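Local coordinates for 50S ribosomal protein L16 arginine hydroxylase (Escherichia coli, PDB 4CCL) that catalyses the iron- and 2-oxoglutarate-dependent 3-hydroxylation of an arginine in ribosomal protein uL16, acting as a homodimer, at residues 249-252 against 253-257; 340-344 against 345-349; 10-13 against 14-18; 266-269 against 270-274; 44-47 against 48-51. All coordinates share one frame; numbering follows the deposited sequence.

Contact 1: 249-252 against 253-257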
loop_
_atom_site.group_PDB
_atom_site.type_symbol
_atom_site.label_atom_id
_atom_site.label_comp_id
_atom_site.label_asym_id
_atom_site.label_seq_id
_atom_site.Cartn_x
_atom_site.Cartn_y
_atom_site.Cartn_z
ATOM N N LYS B 249 6.705 9.062 16.935
ATOM C CA LYS B 249 5.257 9.036 17.101
ATOM C C LYS B 249 4.602 8.545 15.810
ATOM O O LYS B 249 3.767 7.625 15.823
ATOM C CB LYS B 249 4.741 10.429 17.480
ATOM C CG LYS B 249 3.394 10.428 18.186
ATOM C CD LYS B 249 3.323 11.510 19.257
ATOM C CE LYS B 249 2.750 12.810 18.717
ATOM N NZ LYS B 249 1.292 12.700 18.428
ATOM N N LEU B 250 5.018 9.152 14.701
ATOM C CA LEU B 250 4.512 8.812 13.373
ATOM C C LEU B 250 4.620 7.320 13.055
ATOM O O LEU B 250 3.645 6.701 12.631
ATOM C CB LEU B 250 5.236 9.636 12.307
ATOM C CG LEU B 250 4.878 11.123 12.245
ATOM C CD1 LEU B 250 5.992 11.920 11.584
ATOM C CD2 LEU B 250 3.561 11.331 11.511
ATOM N N ARG B 251 5.803 6.745 13.263
ATOM C CA ARG B 251 6.004 5.315 13.031
ATOM C C ARG B 251 5.216 4.466 14.027
ATOM O O ARG B 251 4.676 3.399 13.683
ATOM C CB ARG B 251 7.496 4.966 13.073
ATOM C CG ARG B 251 7.830 3.701 13.841
ATOM C CD ARG B 251 9.210 3.193 13.473
ATOM N NE ARG B 251 10.167 4.277 13.278
ATOM C CZ ARG B 251 10.910 4.806 14.244
ATOM N NH1 ARG B 251 10.808 4.355 15.486
ATOM N NH2 ARG B 251 11.755 5.789 13.962
ATOM N N GLU B 252 5.138 4.961 15.258
ATOM C CA GLU B 252 4.439 4.264 16.325
ATOM C C GLU B 252 2.975 4.105 15.954
ATOM O O GLU B 252 2.337 3.118 16.325
ATOM C CB GLU B 252 4.587 5.014 17.650
ATOM C CG GLU B 252 4.447 4.135 18.877
ATOM C CD GLU B 252 5.425 2.972 18.880
ATOM O OE1 GLU B 252 6.579 3.148 18.427
ATOM O OE2 GLU B 252 5.033 1.875 19.331
HETATM N N MSE B 253 2.449 5.076 15.213
HETATM C CA MSE B 253 1.105 4.937 14.659
HETATM C C MSE B 253 0.971 3.695 13.770
HETATM O O MSE B 253 0.059 2.885 13.958
HETATM C CB MSE B 253 0.693 6.201 13.901
HETATM C CG MSE B 253 0.293 7.348 14.815
HETATM SE SE MSE B 253 0.426 9.109 13.989
HETATM C CE MSE B 253 -0.925 8.937 12.602
HETATM N N MSE B 254 1.884 3.539 12.815
HETATM C CA MSE B 254 1.847 2.387 11.916
HETATM C C MSE B 254 2.001 1.063 12.656
HETATM O O MSE B 254 1.238 0.118 12.416
HETATM C CB MSE B 254 2.921 2.501 10.835
HETATM C CG MSE B 254 2.456 3.143 9.544
HETATM SE SE MSE B 254 3.980 3.556 8.403
HETATM C CE MSE B 254 5.101 4.375 9.763
ATOM N N LEU B 255 2.989 0.994 13.546
ATOM C CA LEU B 255 3.196 -0.219 14.338
ATOM C C LEU B 255 1.933 -0.580 15.125
ATOM O O LEU B 255 1.470 -1.733 15.108
ATOM C CB LEU B 255 4.380 -0.045 15.289
ATOM C CG LEU B 255 5.715 0.370 14.670
ATOM C CD1 LEU B 255 6.797 0.420 15.736
ATOM C CD2 LEU B 255 6.112 -0.574 13.551
ATOM N N GLU B 256 1.374 0.425 15.796
ATOM C CA GLU B 256 0.156 0.266 16.581
ATOM C C GLU B 256 -0.991 -0.267 15.723
ATOM O O GLU B 256 -1.700 -1.188 16.133
ATOM C CB GLU B 256 -0.232 1.597 17.236
ATOM C CG GLU B 256 -1.280 1.500 18.333
ATOM C CD GLU B 256 -2.701 1.502 17.800
ATOM O OE1 GLU B 256 -2.909 1.910 16.637
ATOM O OE2 GLU B 256 -3.612 1.095 18.549
ATOM N N LEU B 257 -1.170 0.307 14.534
ATOM C CA LEU B 257 -2.226 -0.159 13.637
ATOM C C LEU B 257 -2.008 -1.616 13.267
ATOM O O LEU B 257 -2.933 -2.430 13.343
ATOM C CB LEU B 257 -2.302 0.689 12.366
ATOM C CG LEU B 257 -3.171 0.095 11.249
ATOM C CD1 LEU B 257 -4.610 -0.089 11.714
ATOM C CD2 LEU B 257 -3.120 0.935 9.979
#
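L255 N donates to R251 O at 2.9 Å, and M253 N to K249 O and E256 N to E252 O follow the same i to i+4 pattern. R251 and L255, four residues apart, run side by side in the same direction: R251 CG lies 3.9 Å from L255 CD1, so the aliphatic part of the arginine packs on the leucine while its guanidinium continues past. E252 crosses the leucine obliquely, its OE1 3.8 Å from L255 CD1. All of this lies within helix 244-258, which meets the second subunit of the homodimer: L250 packs on F268 and M254 on F264 of that subunit. Leucine and methionine at these two positions present apolar surface to the rings. Both methionines are selenomethionines; M253, which lies against Y228 of its own chain, turns back along the helix, bringing SE within 4.1 Å of L250 CA, and M254 folds its methyl CE to 3.5 Å from R251 CA. The amine of K249 leaves the helix to bond to S229 O.

Contact 2: 340-344 against 345-349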
loop_
_atom_site.group_PDB
_atom_site.type_symbol
_atom_site.label_atom_id
_atom_site.label_comp_id
_atom_site.label_asym_id
_atom_site.label_seq_id
_atom_site.Cartn_x
_atom_site.Cartn_y
_atom_site.Cartn_z
ATOM N N ILE B 340 -11.800 -32.497 2.523
ATOM C CA ILE B 340 -12.698 -32.437 1.380
ATOM C C ILE B 340 -13.641 -33.640 1.530
ATOM O O ILE B 340 -13.478 -34.417 2.469
ATOM C CB ILE B 340 -11.883 -32.489 0.059
ATOM C CG1 ILE B 340 -12.734 -32.103 -1.148
ATOM C CG2 ILE B 340 -11.252 -33.859 -0.147
ATOM N N ALA B 341 -14.613 -33.803 0.634
ATOM C CA ALA B 341 -15.554 -34.930 0.700
ATOM C C ALA B 341 -16.322 -35.016 2.024
ATOM O O ALA B 341 -16.096 -35.928 2.821
ATOM C CB ALA B 341 -14.845 -36.255 0.397
ATOM N N LEU B 342 -17.233 -34.074 2.247
ATOM C CA LEU B 342 -17.993 -34.024 3.496
ATOM C C LEU B 342 -19.318 -34.778 3.434
ATOM O O LEU B 342 -20.005 -34.773 2.414
ATOM C CB LEU B 342 -18.262 -32.577 3.914
ATOM C CG LEU B 342 -17.087 -31.774 4.469
ATOM C CD1 LEU B 342 -16.397 -30.973 3.375
ATOM C CD2 LEU B 342 -17.545 -30.867 5.601
ATOM N N THR B 343 -19.666 -35.422 4.545
ATOM C CA THR B 343 -20.949 -36.096 4.692
ATOM C C THR B 343 -21.654 -35.506 5.908
ATOM O O THR B 343 -21.027 -34.826 6.721
ATOM C CB THR B 343 -20.787 -37.617 4.881
ATOM O OG1 THR B 343 -20.755 -37.932 6.279
ATOM C CG2 THR B 343 -19.511 -38.111 4.219
ATOM N N ALA B 344 -22.957 -35.755 6.013
ATOM C CA ALA B 344 -23.783 -35.187 7.080
ATOM C C ALA B 344 -23.246 -35.457 8.485
ATOM O O ALA B 344 -23.430 -34.640 9.388
ATOM C CB ALA B 344 -25.213 -35.694 6.963
ATOM N N GLU B 345 -22.595 -36.603 8.659
ATOM C CA GLU B 345 -21.958 -36.963 9.923
ATOM C C GLU B 345 -20.941 -35.909 10.352
ATOM O O GLU B 345 -20.844 -35.558 11.530
ATOM C CB GLU B 345 -21.273 -38.328 9.794
ATOM C CG GLU B 345 -20.262 -38.630 10.889
ATOM C CD GLU B 345 -18.882 -38.939 10.337
ATOM O OE1 GLU B 345 -18.774 -39.794 9.433
ATOM O OE2 GLU B 345 -17.904 -38.320 10.808
ATOM N N ASN B 346 -20.191 -35.401 9.380
ATOM C CA ASN B 346 -19.168 -34.401 9.642
ATOM C C ASN B 346 -19.763 -33.071 10.091
ATOM O O ASN B 346 -19.112 -32.293 10.787
ATOM C CB ASN B 346 -18.300 -34.201 8.399
ATOM C CG ASN B 346 -17.878 -35.516 7.768
ATOM O OD1 ASN B 346 -18.010 -35.709 6.560
ATOM N ND2 ASN B 346 -17.373 -36.429 8.589
ATOM N N PHE B 347 -20.998 -32.810 9.675
ATOM C CA PHE B 347 -21.697 -31.587 10.061
ATOM C C PHE B 347 -22.295 -31.670 11.465
ATOM O O PHE B 347 -22.340 -30.677 12.189
ATOM C CB PHE B 347 -22.769 -31.222 9.033
ATOM C CG PHE B 347 -22.209 -30.781 7.709
ATOM C CD1 PHE B 347 -21.537 -29.574 7.596
ATOM C CD2 PHE B 347 -22.339 -31.577 6.584
ATOM C CE1 PHE B 347 -21.014 -29.167 6.383
ATOM C CE2 PHE B 347 -21.819 -31.175 5.370
ATOM C CZ PHE B 347 -21.156 -29.969 5.269
ATOM N N GLY B 348 -22.744 -32.859 11.849
ATOM C CA GLY B 348 -23.351 -33.058 13.152
ATOM C C GLY B 348 -24.677 -32.334 13.288
ATOM O O GLY B 348 -25.571 -32.509 12.465
ATOM N N ASP B 349 -24.802 -31.521 14.332
ATOM C CA ASP B 349 -26.044 -30.806 14.615
ATOM C C ASP B 349 -26.135 -29.462 13.894
ATOM O O ASP B 349 -27.143 -28.767 14.000
ATOM C CB ASP B 349 -26.201 -30.591 16.124
ATOM C CG ASP B 349 -26.409 -31.890 16.880
ATOM O OD1 ASP B 349 -26.999 -32.828 16.302
ATOM O OD2 ASP B 349 -25.985 -31.971 18.053
#
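The F347 ring has A344 CA at its edge, near the ring plane, while L342 CD2 and T343 O approach it obliquely. L342 crosses the phenylalanine at about a right angle, its CD2 3.7 Å from F347 CZ, and with A335 and L336 of helix 330-338 also against the leucine, two large apolar residues suit this inner side of the turn. The polar side is a capping box at the start of the short helix 344-347, within the winged-helix region of the protein. T343 is the N-cap residue, and its OG1 accepts from E345 N over 3.3 Å. In return, N346 OD1 accepts from T343 N at 2.6 Å, nearly straight at 172°. N346 CG stands anti to its own carbonyl carbon (chi1 -46°), which turns the amide back toward the preceding turn. Threonine and asparagine fit because each offers a short side-chain acceptor to an amide near the helix start. Backbone bonding continues from N346 N to T343 O. At the other end G348 leaves helical geometry with positive phi, a conformation easy for a residue without CB, and its N reaches A344 O at 3.1 Å.

Contact 3: 10-13 against 14-18; sequences PDFL and ERHWQ. With SO4 (sulfate ion), chain M.
F12 lays one ring face beneath W17 N and brings CE2 to 3.9 Å from W17 CB, while H16 CB approaches CD1 of the same ring obliquely. The phenylalanine CG stands anti to the backbone N (chi1 174°), which carries the ring along the helix toward both later residues. Its carbonyl is doubly used: H16 N and W17 N reach F12 O from opposite faces of its plane, at 2.8 and 3.0 Å, as helix 9-15 gives way to loop. Large aromatic residues suit this inner side, where F12 also meets Y180 and F132, rings borne by the sheet region of the JmjC (cupin) fold, and W17 NE1 bonds to D230 of the second subunit. The outer side is charged. D11 and R15, one turn apart, form a salt bridge in which R15 NH2 donates to D11 OD2 at 2.9 Å through the syn lone pair, and R15 NE points at OD1; carboxylate and guanidinium planes lie 36° apart. With an alanine at D11 the carboxylate is gone, and the R15 guanidinium, left with a sulfate ion, would probably be freer to turn. To O2 of that sulfate, probably from the crystallisation liquor, R15 NH1 donates at 2.8 Å, and H16 NE2 donates to its O4 at 2.6 Å. Both sulfate oxygens lie at the edges of these flat groups, near their planes.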
loop_
_atom_site.group_PDB
_atom_site.type_symbol
_atom_site.label_atom_id
_atom_site.label_comp_id
_atom_site.label_asym_id
_atom_site.label_seq_id
_atom_site.Cartn_x
_atom_site.Cartn_y
_atom_site.Cartn_z
ATOM N N PRO B 10 9.260 -37.310 10.110
ATOM C CA PRO B 10 10.041 -36.617 11.143
ATOM C C PRO B 10 11.484 -36.367 10.708
ATOM O O PRO B 10 11.995 -35.252 10.858
ATOM C CB PRO B 10 10.014 -37.603 12.309
ATOM C CG PRO B 10 8.738 -38.341 12.138
ATOM C CD PRO B 10 8.539 -38.475 10.658
ATOM N N ASP B 11 12.106 -37.391 10.131
ATOM C CA ASP B 11 13.477 -37.290 9.655
ATOM C C ASP B 11 13.625 -36.229 8.572
ATOM O O ASP B 11 14.608 -35.488 8.550
ATOM C CB ASP B 11 13.966 -38.640 9.126
ATOM C CG ASP B 11 15.295 -38.529 8.407
ATOM O OD1 ASP B 11 16.316 -38.268 9.078
ATOM O OD2 ASP B 11 15.319 -38.690 7.170
ATOM N N PHE B 12 12.646 -36.166 7.677
ATOM C CA PHE B 12 12.684 -35.229 6.563
ATOM C C PHE B 12 12.550 -33.794 7.048
ATOM O O PHE B 12 13.354 -32.929 6.695
ATOM C CB PHE B 12 11.574 -35.544 5.560
ATOM C CG PHE B 12 11.463 -34.542 4.449
ATOM C CD1 PHE B 12 12.283 -34.630 3.336
ATOM C CD2 PHE B 12 10.540 -33.510 4.517
ATOM C CE1 PHE B 12 12.182 -33.711 2.310
ATOM C CE2 PHE B 12 10.435 -32.587 3.494
ATOM C CZ PHE B 12 11.257 -32.686 2.389
ATOM N N LEU B 13 11.521 -33.554 7.854
ATOM C CA LEU B 13 11.272 -32.245 8.435
ATOM C C LEU B 13 12.467 -31.785 9.252
ATOM O O LEU B 13 12.811 -30.605 9.249
ATOM C CB LEU B 13 10.025 -32.278 9.322
ATOM C CG LEU B 13 8.694 -32.524 8.611
ATOM C CD1 LEU B 13 7.536 -32.537 9.598
ATOM C CD2 LEU B 13 8.472 -31.482 7.533
ATOM N N GLU B 14 13.090 -32.715 9.968
ATOM C CA GLU B 14 14.230 -32.364 10.802
ATOM C C GLU B 14 15.489 -32.036 9.992
ATOM O O GLU B 14 16.056 -30.952 10.126
ATOM C CB GLU B 14 14.520 -33.506 11.782
ATOM C CG GLU B 14 15.065 -33.069 13.132
ATOM C CD GLU B 14 16.577 -33.161 13.213
ATOM O OE1 GLU B 14 17.259 -32.369 12.528
ATOM O OE2 GLU B 14 17.081 -34.026 13.960
ATOM N N ARG B 15 15.921 -32.974 9.155
ATOM C CA ARG B 15 17.166 -32.825 8.392
ATOM C C ARG B 15 17.108 -32.036 7.078
ATOM O O ARG B 15 18.072 -31.371 6.700
ATOM C CB ARG B 15 17.831 -34.188 8.181
ATOM C CG ARG B 15 18.213 -34.867 9.486
ATOM C CD ARG B 15 19.092 -36.087 9.269
ATOM N NE ARG B 15 18.435 -37.110 8.463
ATOM C CZ ARG B 15 18.759 -37.390 7.204
ATOM N NH1 ARG B 15 19.739 -36.724 6.607
ATOM N NH2 ARG B 15 18.107 -38.337 6.544
ATOM N N HIS B 16 15.983 -32.131 6.382
ATOM C CA HIS B 16 15.894 -31.686 4.990
ATOM C C HIS B 16 15.115 -30.399 4.728
ATOM O O HIS B 16 15.656 -29.463 4.141
ATOM C CB HIS B 16 15.505 -32.831 4.052
ATOM C CG HIS B 16 16.627 -33.797 3.809
ATOM N ND1 HIS B 16 16.568 -35.119 4.197
ATOM C CD2 HIS B 16 17.841 -33.622 3.244
ATOM C CE1 HIS B 16 17.697 -35.719 3.867
ATOM N NE2 HIS B 16 18.489 -34.835 3.286
ATOM N N TRP B 17 13.840 -30.383 5.108
ATOM C CA TRP B 17 12.932 -29.299 4.749
ATOM C C TRP B 17 13.505 -27.914 5.033
ATOM O O TRP B 17 13.972 -27.630 6.135
ATOM C CB TRP B 17 11.635 -29.457 5.542
ATOM C CG TRP B 17 10.713 -28.297 5.421
ATOM C CD1 TRP B 17 10.518 -27.303 6.336
ATOM C CD2 TRP B 17 9.856 -28.003 4.319
ATOM N NE1 TRP B 17 9.584 -26.409 5.871
ATOM C CE2 TRP B 17 9.165 -26.817 4.629
ATOM C CE3 TRP B 17 9.605 -28.628 3.094
ATOM C CZ2 TRP B 17 8.239 -26.243 3.764
ATOM C CZ3 TRP B 17 8.685 -28.058 2.234
ATOM C CH2 TRP B 17 8.013 -26.877 2.573
ATOM N N GLN B 18 13.463 -27.068 4.004
ATOM C CA GLN B 18 14.019 -25.716 4.034
ATOM C C GLN B 18 15.517 -25.690 4.342
ATOM O O GLN B 18 16.045 -24.675 4.797
ATOM C CB GLN B 18 13.256 -24.842 5.033
ATOM C CG GLN B 18 11.911 -24.354 4.539
ATOM C CD GLN B 18 11.990 -22.972 3.922
ATOM O OE1 GLN B 18 12.615 -22.069 4.477
ATOM N NE2 GLN B 18 11.360 -22.802 2.766
HETATM S S SO4 M . 20.543 -37.871 3.053
HETATM O O1 SO4 M . 19.295 -38.625 3.164
HETATM O O2 SO4 M . 21.128 -37.696 4.380
HETATM O O3 SO4 M . 21.481 -38.596 2.204
HETATM O O4 SO4 M . 20.288 -36.561 2.462
#

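Contact 4: 266-269 against 270-274; sequences QWFG and EFISQ
S273 OG donates to G269 O at 2.6 Å, lying in the carbonyl plane, and also bonds to G322 N, so this small hydroxyl ties the chain near the C-terminal part of helix 263-272 to a neighbouring turn. The backbone bonds I272 N to F268 O and E270 N to Q266 O, both 2.9 Å, continue the helical pattern. Beyond them lie the aromatic side chains. W267 and F271 run side by side in the same direction, with F271 CB over one face of the indole; their six-membered rings are nearly parallel (20°) but slid so far apart that they barely overlap, W267 CZ2 touching F271 CD2 at 3.6 Å. F268 instead offers a face to I272: I272 CB stands 4.1 Å from the centroid of the F268 ring, 23° off the normal, a CH-pi contact in which the branched side chain sets CB, CG1 and CG2 all near the ring. F268 also packs on L210 of helix 207-220 and I314 of strand 311-314. Were F268 an alanine, I272 would lose its aromatic platform and a gap would probably open toward L210 and I314. The contact therefore depends chiefly on apolar, dispersive packing, with its one hydroxyl satisfied by backbone partners.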
loop_
_atom_site.group_PDB
_atom_site.type_symbol
_atom_site.label_atom_id
_atom_site.label_comp_id
_atom_site.label_asym_id
_atom_site.label_seq_id
_atom_site.Cartn_x
_atom_site.Cartn_y
_atom_site.Cartn_z
ATOM N N GLN B 266 -7.371 -10.795 10.313
ATOM C CA GLN B 266 -8.464 -10.807 9.356
ATOM C C GLN B 266 -7.928 -10.607 7.946
ATOM O O GLN B 266 -8.278 -11.360 7.029
ATOM C CB GLN B 266 -9.481 -9.722 9.706
ATOM C CG GLN B 266 -10.850 -9.922 9.095
ATOM C CD GLN B 266 -11.956 -9.715 10.109
ATOM O OE1 GLN B 266 -11.819 -10.087 11.274
ATOM N NE2 GLN B 266 -13.055 -9.110 9.674
ATOM N N TRP B 267 -7.066 -9.604 7.774
ATOM C CA TRP B 267 -6.463 -9.381 6.462
ATOM C C TRP B 267 -5.726 -10.609 5.962
ATOM O O TRP B 267 -5.932 -11.033 4.827
ATOM C CB TRP B 267 -5.481 -8.214 6.446
ATOM C CG TRP B 267 -4.587 -8.307 5.234
ATOM C CD1 TRP B 267 -4.957 -8.126 3.929
ATOM C CD2 TRP B 267 -3.198 -8.648 5.208
ATOM N NE1 TRP B 267 -3.882 -8.313 3.099
ATOM C CE2 TRP B 267 -2.781 -8.636 3.862
ATOM C CE3 TRP B 267 -2.251 -8.952 6.196
ATOM C CZ2 TRP B 267 -1.476 -8.915 3.472
ATOM C CZ3 TRP B 267 -0.951 -9.230 5.808
ATOM C CH2 TRP B 267 -0.577 -9.209 4.460
ATOM N N PHE B 268 -4.845 -11.158 6.793
ATOM C CA PHE B 268 -4.055 -12.311 6.377
ATOM C C PHE B 268 -4.957 -13.499 6.099
ATOM O O PHE B 268 -4.685 -14.292 5.200
ATOM C CB PHE B 268 -2.987 -12.677 7.407
ATOM C CG PHE B 268 -1.958 -13.635 6.884
ATOM C CD1 PHE B 268 -0.955 -13.192 6.041
ATOM C CD2 PHE B 268 -1.995 -14.976 7.226
ATOM C CE1 PHE B 268 -0.008 -14.063 5.552
ATOM C CE2 PHE B 268 -1.049 -15.853 6.741
ATOM C CZ PHE B 268 -0.053 -15.395 5.901
ATOM N N GLY B 269 -6.033 -13.603 6.870
ATOM C CA GLY B 269 -7.030 -14.630 6.650
ATOM C C GLY B 269 -7.614 -14.519 5.256
ATOM O O GLY B 269 -7.694 -15.512 4.531
ATOM N N GLU B 270 -7.998 -13.305 4.872
ATOM C CA GLU B 270 -8.585 -13.073 3.553
ATOM C C GLU B 270 -7.571 -13.228 2.409
ATOM O O GLU B 270 -7.934 -13.601 1.294
ATOM C CB GLU B 270 -9.246 -11.691 3.496
ATOM C CG GLU B 270 -10.413 -11.517 4.465
ATOM C CD GLU B 270 -11.068 -10.153 4.362
ATOM O OE1 GLU B 270 -10.752 -9.407 3.411
ATOM O OE2 GLU B 270 -11.899 -9.824 5.236
ATOM N N PHE B 271 -6.303 -12.940 2.692
ATOM C CA PHE B 271 -5.242 -12.994 1.687
ATOM C C PHE B 271 -4.831 -14.437 1.419
ATOM O O PHE B 271 -5.047 -14.963 0.328
ATOM C CB PHE B 271 -4.040 -12.159 2.162
ATOM C CG PHE B 271 -2.786 -12.310 1.325
ATOM C CD1 PHE B 271 -2.837 -12.558 -0.041
ATOM C CD2 PHE B 271 -1.542 -12.185 1.924
ATOM C CE1 PHE B 271 -1.673 -12.688 -0.782
ATOM C CE2 PHE B 271 -0.375 -12.311 1.186
ATOM C CZ PHE B 271 -0.441 -12.564 -0.167
ATOM N N ILE B 272 -4.249 -15.070 2.431
ATOM C CA ILE B 272 -3.621 -16.381 2.281
ATOM C C ILE B 272 -4.581 -17.485 1.821
ATOM O O ILE B 272 -4.149 -18.521 1.315
ATOM C CB ILE B 272 -2.900 -16.803 3.589
ATOM C CG1 ILE B 272 -1.851 -17.886 3.316
ATOM C CG2 ILE B 272 -3.899 -17.238 4.648
ATOM C CD1 ILE B 272 -0.685 -17.405 2.483
ATOM N N SER B 273 -5.882 -17.257 1.983
ATOM C CA SER B 273 -6.884 -18.230 1.552
ATOM C C SER B 273 -7.188 -18.131 0.056
ATOM O O SER B 273 -7.925 -18.953 -0.490
ATOM C CB SER B 273 -8.170 -18.094 2.375
ATOM O OG SER B 273 -8.611 -16.749 2.426
ATOM N N GLN B 274 -6.613 -17.129 -0.600
ATOM C CA GLN B 274 -6.762 -16.959 -2.043
ATOM C C GLN B 274 -5.702 -17.752 -2.809
ATOM O O GLN B 274 -4.549 -17.837 -2.385
ATOM C CB GLN B 274 -6.694 -15.477 -2.419
ATOM C CG GLN B 274 -8.026 -14.889 -2.859
ATOM C CD GLN B 274 -8.096 -13.386 -2.663
ATOM O OE1 GLN B 274 -8.583 -12.658 -3.527
ATOM N NE2 GLN B 274 -7.616 -12.915 -1.517
#

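Contact 5: 44-47 against 48-51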
loop_
_atom_site.group_PDB
_atom_site.type_symbol
_atom_site.label_atom_id
_atom_site.label_comp_id
_atom_site.label_asym_id
_atom_site.label_seq_id
_atom_site.Cartn_x
_atom_site.Cartn_y
_atom_site.Cartn_z
ATOM N N ALA B 44 -4.482 -28.353 -21.919
ATOM C CA ALA B 44 -3.700 -27.180 -22.286
ATOM C C ALA B 44 -4.365 -26.414 -23.421
ATOM O O ALA B 44 -4.050 -25.251 -23.667
ATOM C CB ALA B 44 -2.287 -27.581 -22.671
HETATM N N MSE B 45 -5.280 -27.076 -24.121
HETATM C CA MSE B 45 -6.044 -26.401 -25.164
HETATM C C MSE B 45 -7.073 -25.432 -24.582
HETATM O O MSE B 45 -7.492 -24.486 -25.249
HETATM C CB MSE B 45 -6.722 -27.422 -26.077
HETATM C CG MSE B 45 -5.735 -28.273 -26.856
HETATM SE SE MSE B 45 -6.572 -29.609 -27.995
HETATM C CE MSE B 45 -4.955 -30.414 -28.732
ATOM N N GLU B 46 -7.472 -25.668 -23.337
ATOM C CA GLU B 46 -8.486 -24.845 -22.685
ATOM C C GLU B 46 -7.965 -23.436 -22.389
ATOM O O GLU B 46 -6.792 -23.252 -22.069
ATOM C CB GLU B 46 -8.983 -25.527 -21.407
ATOM C CG GLU B 46 -9.217 -27.035 -21.546
ATOM C CD GLU B 46 -10.537 -27.389 -22.220
ATOM O OE1 GLU B 46 -11.071 -26.560 -22.987
ATOM O OE2 GLU B 46 -11.044 -28.506 -21.977
ATOM N N SER B 47 -8.849 -22.448 -22.502
ATOM C CA SER B 47 -8.449 -21.043 -22.427
ATOM C C SER B 47 -8.301 -20.488 -21.010
ATOM O O SER B 47 -7.686 -19.438 -20.814
ATOM C CB SER B 47 -9.419 -20.172 -23.231
ATOM O OG SER B 47 -10.750 -20.331 -22.772
ATOM N N GLU B 48 -8.859 -21.183 -20.024
ATOM C CA GLU B 48 -8.788 -20.715 -18.642
ATOM C C GLU B 48 -7.544 -21.250 -17.938
ATOM O O GLU B 48 -7.231 -20.854 -16.816
ATOM C CB GLU B 48 -10.047 -21.106 -17.863
ATOM C CG GLU B 48 -11.225 -21.519 -18.729
ATOM C CD GLU B 48 -11.181 -22.986 -19.110
ATOM O OE1 GLU B 48 -10.758 -23.807 -18.267
ATOM O OE2 GLU B 48 -11.570 -23.316 -20.250
ATOM N N VAL B 49 -6.842 -22.152 -18.611
ATOM C CA VAL B 49 -5.642 -22.776 -18.070
ATOM C C VAL B 49 -4.380 -21.980 -18.409
ATOM O O VAL B 49 -4.251 -21.440 -19.508
ATOM C CB VAL B 49 -5.494 -24.217 -18.604
ATOM C CG1 VAL B 49 -4.337 -24.932 -17.927
ATOM C CG2 VAL B 49 -6.786 -24.987 -18.401
ATOM N N ASP B 50 -3.453 -21.914 -17.456
ATOM C CA ASP B 50 -2.144 -21.323 -17.698
ATOM C C ASP B 50 -1.217 -22.441 -18.153
ATOM O O ASP B 50 -0.896 -23.346 -17.383
ATOM C CB ASP B 50 -1.604 -20.671 -16.416
ATOM C CG ASP B 50 -0.275 -19.942 -16.627
ATOM O OD1 ASP B 50 0.441 -20.231 -17.608
ATOM O OD2 ASP B 50 0.062 -19.073 -15.795
ATOM N N SER B 51 -0.768 -22.355 -19.400
ATOM C CA SER B 51 0.139 -23.348 -19.958
ATOM C C SER B 51 1.150 -22.678 -20.875
ATOM O O SER B 51 0.912 -21.579 -21.374
ATOM C CB SER B 51 -0.634 -24.422 -20.728
ATOM O OG SER B 51 -1.344 -23.862 -21.819
HETATM O O HOH W 1 -3.705 -22.497 -21.608
#
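The backbone turns back on itself between E46 and V49, bringing A44 and S51 to 5.9 Å between CA atoms without a direct hydrogen bond between the two segments. This is a helix-to-strand connection of the JmjC-type fold: helix 37-45 ends, and the chain turns into strand 51-57 of the large antiparallel sheet. A water sits inside the turn, within bonding distance of E46 O at 3.2 Å and of the S51 hydroxyl at 2.7 Å, and so can link the two segments through solvent. The buried side is made of small residues: A44 CB lies 3.9 Å from S51 OG, and alanine and serine are compact enough for helix and strand to approach here, beside L81 and V83 of the neighbouring strand. V49 also lies against V83 and W89, a fitting place for a branched apolar residue. The outer side carries two glutamates, where solvent can moderate like charges; E46 OE1 and E48 OE2 are 4.3 Å apart, which probably costs some electrostatic energy. E48, bent at chi2 (86°), brings its carboxylate back over the turn, with OE2 3.6 Å from E46 CB. E46 CB also touches V49 CG2 at 3.8 Å.

Overall arrangement
Contact 4 is the most deeply buried, an aromatic and aliphatic cluster on helix 263-272, whereas the other four each join buried apolar residues to an exposed polar side. Contacts 1 and 4 lie on consecutive helices, their nearest atoms about 9 Å apart, and meet through the dimer: L250 of one subunit packs on F268 of the other. Contact 3 also touches the second subunit, but through W17 and Q18. Contacts 2 and 4 belong to the winged-helix region, one starting a short helix with a capping box, the other finishing a longer one. Contact 5 bridges its turn by water, unlike contact 3, where a salt bridge marks the outer side.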